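Local coordinates for protein 6-phosphogluconate dehydrogenase NAD-binding (PDB 4GBJ) that probably works as an NAD(P)-dependent oxidoreductase of the 6-phosphogluconate and 3-hydroxyisobutyrate dehydrogenase kind, at residues K7-G12 against G63-V68; L31-R36 against A49-N54; D57-G62 against M81-K86; D90-S95 against H117-P122. All coordinates share one frame; numbering follows the deposited sequence.

Contact 1 (K7-G12 against G63-V68)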
loop_
_atom_site.group_PDB
_atom_site.type_symbol
_atom_site.label_atom_id
_atom_site.label_comp_id
_atom_site.label_asym_id
_atom_site.label_seq_id
_atom_site.Cartn_x
_atom_site.Cartn_y
_atom_site.Cartn_z
ATOM N N LYS B 7 -4.213 3.607 41.742
ATOM C CA LYS B 7 -4.576 2.250 41.331
ATOM C C LYS B 7 -3.724 1.816 40.122
ATOM O O LYS B 7 -2.884 0.928 40.288
ATOM C CB LYS B 7 -6.080 2.166 41.002
ATOM C CG LYS B 7 -6.555 0.883 40.332
ATOM C CD LYS B 7 -7.732 1.175 39.397
ATOM C CE LYS B 7 -8.457 -0.075 38.965
ATOM N NZ LYS B 7 -9.458 -0.512 39.983
ATOM N N ILE B 8 -3.983 2.382 38.910
ATOM C CA ILE B 8 -3.249 2.001 37.687
ATOM C C ILE B 8 -1.968 2.830 37.569
ATOM O O ILE B 8 -2.041 4.068 37.578
ATOM C CB ILE B 8 -4.147 2.147 36.404
ATOM C CG1 ILE B 8 -5.222 1.038 36.365
ATOM C CG2 ILE B 8 -3.295 2.049 35.090
ATOM C CD1 ILE B 8 -6.312 1.310 35.417
ATOM N N ALA B 9 -0.794 2.178 37.465
ATOM C CA ALA B 9 0.446 2.954 37.248
ATOM C C ALA B 9 0.608 3.225 35.746
ATOM O O ALA B 9 0.286 2.373 34.930
ATOM C CB ALA B 9 1.664 2.230 37.795
ATOM N N PHE B 10 1.068 4.405 35.389
ATOM C CA PHE B 10 1.232 4.815 34.005
ATOM C C PHE B 10 2.579 5.472 33.851
ATOM O O PHE B 10 2.782 6.593 34.305
ATOM C CB PHE B 10 0.099 5.769 33.586
ATOM C CG PHE B 10 -0.169 5.732 32.110
ATOM C CD1 PHE B 10 -1.243 5.020 31.603
ATOM C CD2 PHE B 10 0.659 6.402 31.223
ATOM C CE1 PHE B 10 -1.496 4.992 30.232
ATOM C CE2 PHE B 10 0.410 6.367 29.847
ATOM C CZ PHE B 10 -0.671 5.672 29.359
ATOM N N LEU B 11 3.490 4.788 33.193
ATOM C CA LEU B 11 4.869 5.229 33.026
ATOM C C LEU B 11 5.169 5.655 31.581
ATOM O O LEU B 11 5.073 4.842 30.678
ATOM C CB LEU B 11 5.787 4.084 33.444
ATOM C CG LEU B 11 5.513 3.461 34.824
ATOM C CD1 LEU B 11 6.488 2.341 35.104
ATOM C CD2 LEU B 11 5.643 4.483 35.923
ATOM N N GLY B 12 5.545 6.917 31.383
ATOM C CA GLY B 12 5.868 7.451 30.067
ATOM C C GLY B 12 4.691 8.228 29.520
ATOM O O GLY B 12 3.677 7.629 29.163
ATOM N N GLY B 63 -0.976 -5.019 41.095
ATOM C CA GLY B 63 -1.695 -4.027 40.306
ATOM C C GLY B 63 -1.369 -4.052 38.823
ATOM O O GLY B 63 -0.796 -5.010 38.324
ATOM N N ILE B 64 -1.777 -2.995 38.102
ATOM C CA ILE B 64 -1.599 -2.825 36.665
ATOM C C ILE B 64 -0.642 -1.679 36.410
ATOM O O ILE B 64 -0.777 -0.625 37.020
ATOM C CB ILE B 64 -2.958 -2.549 35.967
ATOM C CG1 ILE B 64 -3.889 -3.770 36.062
ATOM C CG2 ILE B 64 -2.758 -2.150 34.493
ATOM C CD1 ILE B 64 -5.364 -3.399 36.051
ATOM N N VAL B 65 0.304 -1.855 35.489
ATOM C CA VAL B 65 1.189 -0.760 35.111
ATOM C C VAL B 65 1.201 -0.684 33.579
ATOM O O VAL B 65 1.352 -1.689 32.929
ATOM C CB VAL B 65 2.618 -0.846 35.706
ATOM C CG1 VAL B 65 3.286 -2.201 35.405
ATOM C CG2 VAL B 65 3.477 0.303 35.163
ATOM N N PHE B 66 0.973 0.481 33.028
ATOM C CA PHE B 66 1.097 0.719 31.590
ATOM C C PHE B 66 2.413 1.413 31.362
ATOM O O PHE B 66 2.763 2.252 32.177
ATOM C CB PHE B 66 -0.029 1.610 31.060
ATOM C CG PHE B 66 -1.362 0.934 30.848
ATOM C CD1 PHE B 66 -1.824 0.667 29.574
ATOM C CD2 PHE B 66 -2.154 0.562 31.926
ATOM C CE1 PHE B 66 -3.030 0.009 29.376
ATOM C CE2 PHE B 66 -3.373 -0.079 31.721
ATOM C CZ PHE B 66 -3.794 -0.370 30.448
ATOM N N SER B 67 3.115 1.123 30.253
ATOM C CA SER B 67 4.293 1.891 29.882
ATOM C C SER B 67 4.263 2.214 28.409
ATOM O O SER B 67 3.810 1.412 27.574
ATOM C CB SER B 67 5.586 1.162 30.235
ATOM O OG SER B 67 5.802 0.010 29.433
ATOM N N VAL B 68 4.740 3.400 28.079
ATOM C CA VAL B 68 4.861 3.777 26.675
ATOM C C VAL B 68 6.088 4.643 26.619
ATOM O O VAL B 68 6.130 5.720 27.233
ATOM C CB VAL B 68 3.590 4.387 26.053
ATOM C CG1 VAL B 68 3.152 5.644 26.743
ATOM C CG2 VAL B 68 3.793 4.642 24.562
HETATM O O HOH W 1 -3.931 -1.914 39.440
#
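Phe10 and Phe66 sit next to each other on one face of the sheet where strands 8-11 and 64-67 run parallel, in the middle of the Rossmann-type nucleotide-binding domain. Their ring planes differ by only 10°, but the rings are displaced along their planes, with centroids 5.8 Å from each other, and share little face. In place of a true stack, the CD1 and CE1 atoms of Phe10 come up to the root of Phe66, and Phe10 CD1 lies 3.7 Å from Phe66 CB. CG of Phe66 stands anti to its carbonyl carbon (chi1 -78°), on the side of Ile8, whose CG2 meets Phe66 CD2 at 3.7 Å. Ile152 and Val153 of helix 143-153 pack against Phe66 as well. On the other face, Val65 CG2 is shared by Ala9 CB and Leu11 CD1, the latter 3.6 Å away, and Ser67 OG is hydrogen-bonded to His93 of the next strand. Backbone bonds link Ala9 N to Ile64 O, Phe66 N to Ala9 O, Leu11 N to Phe66 O and Val68 N to Leu11 O. At Gly12, probably the first glycine of a GxGxxG turn, a side chain would run into Val68 O. At the far end of the pair one water replaces a direct backbone bond: it accepts from Ile64 N at 2.8 Å and donates to Lys7 O at 3.1 Å.

Contact 2 (L31-R36 against A49-N54)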
loop_
_atom_site.group_PDB
_atom_site.type_symbol
_atom_site.label_atom_id
_atom_site.label_comp_id
_atom_site.label_asym_id
_atom_site.label_seq_id
_atom_site.Cartn_x
_atom_site.Cartn_y
_atom_site.Cartn_z
ATOM N N LEU B 31 -5.195 7.097 38.290
ATOM C CA LEU B 31 -3.838 6.905 37.771
ATOM C C LEU B 31 -2.763 7.518 38.635
ATOM O O LEU B 31 -2.882 8.683 39.005
ATOM C CB LEU B 31 -3.620 7.515 36.357
ATOM C CG LEU B 31 -4.436 7.045 35.157
ATOM C CD1 LEU B 31 -3.825 7.554 33.900
ATOM C CD2 LEU B 31 -4.510 5.585 35.076
ATOM N N VAL B 32 -1.629 6.788 38.789
ATOM C CA VAL B 32 -0.413 7.278 39.434
ATOM C C VAL B 32 0.610 7.258 38.297
ATOM O O VAL B 32 0.920 6.199 37.726
ATOM C CB VAL B 32 0.010 6.564 40.738
ATOM C CG1 VAL B 32 0.149 5.055 40.571
ATOM C CG2 VAL B 32 1.272 7.193 41.321
ATOM N N VAL B 33 1.016 8.460 37.879
ATOM C CA VAL B 33 1.809 8.654 36.679
ATOM C C VAL B 33 3.229 9.057 36.978
ATOM O O VAL B 33 3.569 9.483 38.077
ATOM C CB VAL B 33 1.144 9.638 35.706
ATOM C CG1 VAL B 33 -0.302 9.233 35.425
ATOM C CG2 VAL B 33 1.223 11.093 36.194
ATOM N N TRP B 34 4.068 8.853 35.981
ATOM C CA TRP B 34 5.497 9.142 36.038
ATOM C C TRP B 34 6.024 9.380 34.651
ATOM O O TRP B 34 5.557 8.785 33.671
ATOM C CB TRP B 34 6.262 7.994 36.693
ATOM C CG TRP B 34 7.756 8.155 36.720
ATOM C CD1 TRP B 34 8.508 8.658 37.740
ATOM C CD2 TRP B 34 8.685 7.732 35.707
ATOM N NE1 TRP B 34 9.846 8.600 37.421
ATOM C CE2 TRP B 34 9.986 8.020 36.186
ATOM C CE3 TRP B 34 8.545 7.144 34.441
ATOM C CZ2 TRP B 34 11.129 7.775 35.431
ATOM C CZ3 TRP B 34 9.685 6.870 33.704
ATOM C CH2 TRP B 34 10.957 7.207 34.189
ATOM N N ASN B 35 7.029 10.223 34.574
ATOM C CA ASN B 35 7.688 10.508 33.313
ATOM C C ASN B 35 9.097 10.971 33.593
ATOM O O ASN B 35 9.297 11.689 34.576
ATOM C CB ASN B 35 6.882 11.574 32.567
ATOM C CG ASN B 35 7.241 11.679 31.115
ATOM O OD1 ASN B 35 7.151 10.705 30.366
ATOM N ND2 ASN B 35 7.586 12.866 30.653
ATOM N N ARG B 36 10.073 10.601 32.727
ATOM C CA ARG B 36 11.473 11.038 32.874
ATOM C C ARG B 36 11.545 12.592 32.961
ATOM O O ARG B 36 12.395 13.121 33.670
ATOM C CB ARG B 36 12.328 10.509 31.710
ATOM C CG ARG B 36 13.836 10.506 31.972
ATOM C CD ARG B 36 14.374 9.230 32.621
ATOM N NE ARG B 36 14.966 9.486 33.942
ATOM C CZ ARG B 36 15.872 8.719 34.554
ATOM N NH1 ARG B 36 16.335 7.615 33.964
ATOM N NH2 ARG B 36 16.333 9.056 35.755
ATOM N N ALA B 49 -5.308 12.559 38.274
ATOM C CA ALA B 49 -4.131 11.694 38.499
ATOM C C ALA B 49 -3.203 12.200 39.597
ATOM O O ALA B 49 -3.177 13.384 39.887
ATOM C CB ALA B 49 -3.314 11.561 37.211
ATOM N N THR B 50 -2.383 11.292 40.139
ATOM C CA THR B 50 -1.345 11.595 41.135
ATOM C C THR B 50 0.027 11.374 40.436
ATOM O O THR B 50 0.124 10.558 39.523
ATOM C CB THR B 50 -1.555 10.748 42.397
ATOM O OG1 THR B 50 -1.905 9.412 42.017
ATOM C CG2 THR B 50 -2.654 11.310 43.286
ATOM N N VAL B 51 1.055 12.135 40.829
ATOM C CA VAL B 51 2.390 12.068 40.236
ATOM C C VAL B 51 3.387 11.598 41.275
ATOM O O VAL B 51 3.234 11.930 42.450
ATOM C CB VAL B 51 2.776 13.471 39.682
ATOM C CG1 VAL B 51 4.257 13.564 39.325
ATOM C CG2 VAL B 51 1.940 13.814 38.468
ATOM N N VAL B 52 4.423 10.848 40.848
ATOM C CA VAL B 52 5.504 10.415 41.738
ATOM C C VAL B 52 6.841 10.795 41.105
ATOM O O VAL B 52 6.936 10.958 39.898
ATOM C CB VAL B 52 5.463 8.915 42.134
ATOM C CG1 VAL B 52 4.246 8.609 43.003
ATOM C CG2 VAL B 52 5.512 7.997 40.924
ATOM N N GLU B 53 7.864 10.947 41.943
ATOM C CA GLU B 53 9.211 11.345 41.531
ATOM C C GLU B 53 9.997 10.176 40.927
ATOM O O GLU B 53 10.791 10.407 40.012
ATOM C CB GLU B 53 9.968 11.923 42.748
ATOM C CG GLU B 53 11.227 12.691 42.382
ATOM C CD GLU B 53 11.799 13.455 43.555
ATOM O OE1 GLU B 53 11.887 12.867 44.657
ATOM O OE2 GLU B 53 12.155 14.643 43.377
ATOM N N ASN B 54 9.804 8.936 41.455
ATOM C CA ASN B 54 10.491 7.723 40.966
ATOM C C ASN B 54 9.480 6.668 40.488
ATOM O O ASN B 54 8.482 6.433 41.151
ATOM C CB ASN B 54 11.378 7.143 42.061
ATOM C CG ASN B 54 12.453 8.099 42.505
ATOM O OD1 ASN B 54 13.301 8.512 41.713
ATOM N ND2 ASN B 54 12.447 8.481 43.766
HETATM O O HOH W 2 7.182 12.082 36.868
HETATM O O HOH W 3 9.956 12.284 37.457
#
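Leu31 O is gripped twice by Thr50, by the backbone N at 2.9 Å and by the hydroxyl OG1 at 3.2 Å. OG1 lies between the backbone N and the carbonyl carbon of its own residue (chi1 42°), and it meets Leu31 O from a direction tilted out of the carbonyl plane. Val33 N then donates to Thr50 O, and Val52 N to Val33 O, the alternation of a parallel pair. The packing is closest along this part. Val33 CG2 touches Val51 CG2 at 3.6 Å, while Val32 CG2 meets Val52 CG1 at 3.7 Å. Ala49 CB lies against Leu31 CB, and Leu25 of helix 17-26 touches both residues. Beyond Val52 the chains separate and the contact becomes looser and wetter. The indole of Trp34 reaches across with its edge, NE1 donating to Glu53 O over a long 3.3 Å and at a bent 135°. Glu53 O lies close to the ring plane, yet the donor stands well above the plane of that carbonyl. A water accepts from Asn35 N at 3.0 Å and also lies near Val52 O, so solvent partly replaces direct strand pairing. Strand 31-34, helix 42-46 and strand 50-51 form a beta-alpha-beta unit, which brings the short strand 50-51 to the edge of the Rossmann-type sheet.

Contact 3 (D57-G62 against M81-K86)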
loop_
_atom_site.group_PDB
_atom_site.type_symbol
_atom_site.label_atom_id
_atom_site.label_comp_id
_atom_site.label_asym_id
_atom_site.label_seq_id
_atom_site.Cartn_x
_atom_site.Cartn_y
_atom_site.Cartn_z
ATOM N N ASP B 57 7.792 4.012 42.908
ATOM C CA ASP B 57 6.798 4.526 43.854
ATOM C C ASP B 57 5.380 4.482 43.267
ATOM O O ASP B 57 4.415 4.571 44.014
ATOM C CB ASP B 57 7.145 5.967 44.254
ATOM C CG ASP B 57 8.498 6.169 44.934
ATOM O OD1 ASP B 57 8.983 5.214 45.609
ATOM O OD2 ASP B 57 9.039 7.306 44.860
ATOM N N ALA B 58 5.255 4.357 41.934
ATOM C CA ALA B 58 3.986 4.291 41.204
ATOM C C ALA B 58 3.395 2.857 41.200
ATOM O O ALA B 58 2.189 2.694 41.013
ATOM C CB ALA B 58 4.219 4.738 39.762
ATOM N N ILE B 59 4.249 1.838 41.398
ATOM C CA ILE B 59 3.868 0.421 41.298
ATOM C C ILE B 59 3.185 -0.095 42.544
ATOM O O ILE B 59 3.649 0.150 43.640
ATOM C CB ILE B 59 5.108 -0.477 40.983
ATOM C CG1 ILE B 59 5.825 0.002 39.709
ATOM C CG2 ILE B 59 4.691 -1.940 40.823
ATOM C CD1 ILE B 59 5.021 -0.098 38.467
ATOM N N THR B 60 2.097 -0.846 42.349
ATOM C CA THR B 60 1.352 -1.515 43.405
ATOM C C THR B 60 1.541 -3.024 43.233
ATOM O O THR B 60 1.171 -3.535 42.175
ATOM C CB THR B 60 -0.160 -1.159 43.328
ATOM O OG1 THR B 60 -0.333 0.237 43.539
ATOM C CG2 THR B 60 -0.995 -1.906 44.379
ATOM N N PRO B 61 2.012 -3.765 44.257
ATOM C CA PRO B 61 2.076 -5.237 44.139
ATOM C C PRO B 61 0.740 -5.818 43.653
ATOM O O PRO B 61 -0.297 -5.412 44.153
ATOM C CB PRO B 61 2.375 -5.677 45.578
ATOM C CG PRO B 61 3.113 -4.551 46.139
ATOM C CD PRO B 61 2.505 -3.326 45.576
ATOM N N GLY B 62 0.757 -6.625 42.600
ATOM C CA GLY B 62 -0.470 -7.214 42.075
ATOM C C GLY B 62 -1.365 -6.290 41.260
ATOM O O GLY B 62 -2.397 -6.741 40.772
HETATM N N MSE B 81 14.918 -5.636 37.522
HETATM C CA MSE B 81 14.442 -6.740 38.367
HETATM C C MSE B 81 13.714 -6.265 39.643
HETATM O O MSE B 81 12.748 -6.901 40.050
HETATM C CB MSE B 81 15.630 -7.622 38.798
HETATM C CG MSE B 81 16.123 -8.553 37.705
HETATM SE SE MSE B 81 17.346 -9.890 38.586
HETATM C CE MSE B 81 18.545 -8.806 39.470
ATOM N N GLU B 82 14.198 -5.178 40.278
ATOM C CA GLU B 82 13.639 -4.665 41.526
ATOM C C GLU B 82 12.280 -3.995 41.295
ATOM O O GLU B 82 11.404 -4.137 42.137
ATOM C CB GLU B 82 14.614 -3.717 42.255
ATOM C CG GLU B 82 14.793 -2.353 41.611
ATOM C CD GLU B 82 16.153 -1.724 41.868
ATOM O OE1 GLU B 82 16.925 -1.550 40.895
ATOM O OE2 GLU B 82 16.465 -1.452 43.052
ATOM N N LEU B 83 12.058 -3.366 40.141
ATOM C CA LEU B 83 10.774 -2.771 39.843
ATOM C C LEU B 83 9.745 -3.874 39.523
ATOM O O LEU B 83 8.645 -3.858 40.084
ATOM C CB LEU B 83 10.874 -1.751 38.710
ATOM C CG LEU B 83 9.547 -1.007 38.437
ATOM C CD1 LEU B 83 9.801 0.421 37.963
ATOM C CD2 LEU B 83 8.706 -1.711 37.375
ATOM N N VAL B 84 10.123 -4.851 38.690
ATOM C CA VAL B 84 9.265 -5.992 38.316
ATOM C C VAL B 84 8.924 -6.833 39.591
ATOM O O VAL B 84 7.817 -7.359 39.752
ATOM C CB VAL B 84 9.977 -6.867 37.234
ATOM C CG1 VAL B 84 9.164 -8.100 36.874
ATOM C CG2 VAL B 84 10.278 -6.062 35.968
ATOM N N GLU B 85 9.878 -6.977 40.460
ATOM C CA GLU B 85 9.662 -7.683 41.718
ATOM C C GLU B 85 8.614 -6.955 42.574
ATOM O O GLU B 85 7.772 -7.621 43.193
ATOM C CB GLU B 85 10.962 -7.813 42.485
ATOM C CG GLU B 85 10.726 -8.442 43.845
ATOM C CD GLU B 85 11.957 -8.877 44.612
ATOM O OE1 GLU B 85 13.038 -8.267 44.444
ATOM O OE2 GLU B 85 11.813 -9.805 45.434
ATOM N N LYS B 86 8.628 -5.605 42.588
ATOM C CA LYS B 86 7.603 -4.898 43.347
ATOM C C LYS B 86 6.234 -5.153 42.694
ATOM O O LYS B 86 5.307 -5.480 43.395
ATOM C CB LYS B 86 7.900 -3.421 43.443
ATOM C CG LYS B 86 6.995 -2.725 44.431
ATOM C CD LYS B 86 7.391 -1.306 44.583
ATOM C CE LYS B 86 6.507 -0.590 45.556
ATOM N NZ LYS B 86 6.850 0.846 45.614
#
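Ile59 and Leu83 make the apolar part of the contact, their side chains crossing at about a right angle. Ile59 CG1 is 4.1 Å from Leu83 CG, and Ile59 CD1 approaches Leu83 CD2, while Ile59 CG2 lies near the carbonyl carbon of Lys86. An alanine at Ile59 would probably open a gap beside Leu83, and also beside Val65 and Ala9, which Ile59 CD1 now touches. The second kind of contact is the long aliphatic arm of Lys86. CG is anti to the backbone N (chi1 -169°), and the chain beyond it is fully extended, passing Ile59 O with CE at 3.5 Å. NZ at its tip is hydrogen-bonded to Ile56 O, and Asp57 OD1, 4.9 Å from NZ, could contribute only a weak long-range attraction. In the Rossmann-type domain this packing sets the loop that leads into strand 64-67 against helix 81-87, which precedes strand 92-95. The remaining contacts centre on the carbonyl of Lys86: Pro61 CA approaches Lys86 O at 3.3 Å in a CA-H...O contact with an angle of 135° at the hydrogen. Pro61 CG lies 3.6 Å from the same Lys86 O, and a backbone hydrogen bond joins Gly62 to Leu87.

Contact 4 (D90-S95 against H117-P122); sequences DGVHVS and HYVGAP
Ser95 OG and Tyr118 OH share a short hydrogen bond of 2.6 Å, and Tyr118 OH is also bonded to Ser104 OG in helix 101-113. A phenylalanine in place of Tyr118 would probably leave both serine hydroxyls without this common partner. CG of Tyr118 is anti to its backbone N (chi1 -180°), and the ring lies alongside His93, pointing the same way. The pair is an offset edge-to-face contact: the edge of Tyr118 is turned toward the face of His93, planes at 86° and centroids 5.2 Å apart. Both imidazole nitrogens of His93 are satisfied, ND1 by His111 NE2 and NE2 by Ser67 OG, so its rotation is fixed from two sides. Five backbone bonds tie the parallel strands: His117 N to Gly91 O, His93 N to His117 O, Val119 N to His93 O, Ser95 N to Val119 O, and Ala121 N to Ser95 O at 2.8 Å. Val94 CG1 and Ala121 CB form one tight spot, 3.5 Å apart. Strand 92-95, helix 101-113 and strand 117-124 make a beta-alpha-beta unit of the Rossmann-type domain, and Pro122, further along strand 117-124, touches Lys174, the predicted active-site residue.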
loop_
_atom_site.group_PDB
_atom_site.type_symbol
_atom_site.label_atom_id
_atom_site.label_comp_id
_atom_site.label_asym_id
_atom_site.label_seq_id
_atom_site.Cartn_x
_atom_site.Cartn_y
_atom_site.Cartn_z
ATOM N N ASP B 90 0.626 -11.737 40.383
ATOM C CA ASP B 90 -0.612 -11.332 39.712
ATOM C C ASP B 90 -0.547 -9.891 39.139
ATOM O O ASP B 90 -1.544 -9.430 38.595
ATOM C CB ASP B 90 -1.842 -11.485 40.646
ATOM C CG ASP B 90 -2.019 -12.894 41.175
ATOM O OD1 ASP B 90 -1.670 -13.847 40.443
ATOM O OD2 ASP B 90 -2.555 -13.047 42.317
ATOM N N GLY B 91 0.601 -9.221 39.227
ATOM C CA GLY B 91 0.766 -7.891 38.673
ATOM C C GLY B 91 0.772 -8.002 37.159
ATOM O O GLY B 91 1.120 -9.057 36.615
ATOM N N VAL B 92 0.277 -6.983 36.473
ATOM C CA VAL B 92 0.188 -7.003 35.007
ATOM C C VAL B 92 0.829 -5.741 34.431
ATOM O O VAL B 92 0.483 -4.644 34.858
ATOM C CB VAL B 92 -1.277 -7.144 34.513
ATOM C CG1 VAL B 92 -1.345 -7.111 32.988
ATOM C CG2 VAL B 92 -1.914 -8.430 35.035
ATOM N N HIS B 93 1.761 -5.907 33.456
ATOM C CA HIS B 93 2.424 -4.816 32.768
ATOM C C HIS B 93 1.951 -4.798 31.316
ATOM O O HIS B 93 2.145 -5.776 30.610
ATOM C CB HIS B 93 3.956 -4.985 32.842
ATOM C CG HIS B 93 4.740 -4.003 32.000
ATOM N ND1 HIS B 93 6.090 -4.200 31.736
ATOM C CD2 HIS B 93 4.363 -2.817 31.447
ATOM C CE1 HIS B 93 6.460 -3.188 30.963
ATOM N NE2 HIS B 93 5.454 -2.318 30.780
ATOM N N VAL B 94 1.266 -3.739 30.913
ATOM C CA VAL B 94 0.794 -3.502 29.542
ATOM C C VAL B 94 1.855 -2.631 28.880
ATOM O O VAL B 94 1.988 -1.444 29.153
ATOM C CB VAL B 94 -0.611 -2.866 29.513
ATOM C CG1 VAL B 94 -1.146 -2.809 28.083
ATOM C CG2 VAL B 94 -1.566 -3.650 30.398
ATOM N N SER B 95 2.633 -3.252 28.040
ATOM C CA SER B 95 3.817 -2.665 27.457
ATOM C C SER B 95 3.484 -2.213 26.037
ATOM O O SER B 95 3.359 -3.016 25.111
ATOM C CB SER B 95 4.932 -3.705 27.513
ATOM O OG SER B 95 6.157 -3.242 26.962
ATOM N N HIS B 117 2.838 -10.647 35.001
ATOM C CA HIS B 117 2.592 -10.959 33.597
ATOM C C HIS B 117 2.890 -9.763 32.716
ATOM O O HIS B 117 2.388 -8.667 32.948
ATOM C CB HIS B 117 1.135 -11.402 33.369
ATOM C CG HIS B 117 0.655 -12.470 34.300
ATOM N ND1 HIS B 117 1.009 -13.777 34.113
ATOM C CD2 HIS B 117 -0.195 -12.392 35.354
ATOM C CE1 HIS B 117 0.394 -14.466 35.061
ATOM N NE2 HIS B 117 -0.291 -13.662 35.872
ATOM N N TYR B 118 3.656 -10.004 31.664
ATOM C CA TYR B 118 3.960 -9.016 30.663
ATOM C C TYR B 118 3.017 -9.174 29.495
ATOM O O TYR B 118 2.904 -10.263 28.956
ATOM C CB TYR B 118 5.395 -9.181 30.200
ATOM C CG TYR B 118 5.809 -8.180 29.150
ATOM C CD1 TYR B 118 6.498 -7.026 29.499
ATOM C CD2 TYR B 118 5.620 -8.441 27.796
ATOM C CE1 TYR B 118 7.026 -6.185 28.536
ATOM C CE2 TYR B 118 6.047 -7.540 26.823
ATOM C CZ TYR B 118 6.757 -6.418 27.200
ATOM O OH TYR B 118 7.199 -5.516 26.271
ATOM N N VAL B 119 2.326 -8.113 29.129
ATOM C CA VAL B 119 1.450 -8.115 27.938
ATOM C C VAL B 119 2.031 -7.181 26.888
ATOM O O VAL B 119 2.158 -5.992 27.157
ATOM C CB VAL B 119 0.019 -7.715 28.301
ATOM C CG1 VAL B 119 -0.827 -7.494 27.045
ATOM C CG2 VAL B 119 -0.610 -8.793 29.175
ATOM N N GLY B 120 2.411 -7.732 25.735
ATOM C CA GLY B 120 2.873 -6.945 24.602
ATOM C C GLY B 120 1.689 -6.254 23.992
ATOM O O GLY B 120 0.688 -6.917 23.709
ATOM N N ALA B 121 1.686 -4.914 23.990
ATOM C CA ALA B 121 0.464 -4.169 23.605
ATOM C C ALA B 121 0.757 -2.986 22.716
ATOM O O ALA B 121 0.282 -1.895 22.990
ATOM C CB ALA B 121 -0.281 -3.705 24.847
ATOM N N PRO B 122 1.487 -3.190 21.616
ATOM C CA PRO B 122 1.801 -2.058 20.711
ATOM C C PRO B 122 0.554 -1.411 20.141
ATOM O O PRO B 122 -0.411 -2.104 19.837
ATOM C CB PRO B 122 2.655 -2.703 19.622
ATOM C CG PRO B 122 2.380 -4.169 19.718
ATOM C CD PRO B 122 2.106 -4.440 21.140
#

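How the contacts relate
Contacts 1, 2 and 4 lie in one sheet, whose neighbouring strands run in the order 50-51, 31-34, 8-11, 64-67, 92-95 and 117-124. Contact 1 is central, its centre about 9 Å from those of contacts 2 and 4, which are themselves about 18 Å apart and do not touch. Phe10 N to Val32 O and Val65 N to Val92 O are probable hydrogen bonds that carry the sheet from one contact to the next. Along the chain, contact 2 is nested inside the loop closed by contact 1, contact 3 crosses contact 1, and contact 4 follows. Contact 3 packs against the face bearing Ala9 and Val65. All lie in the probable dinucleotide-binding domain, among its first six strands.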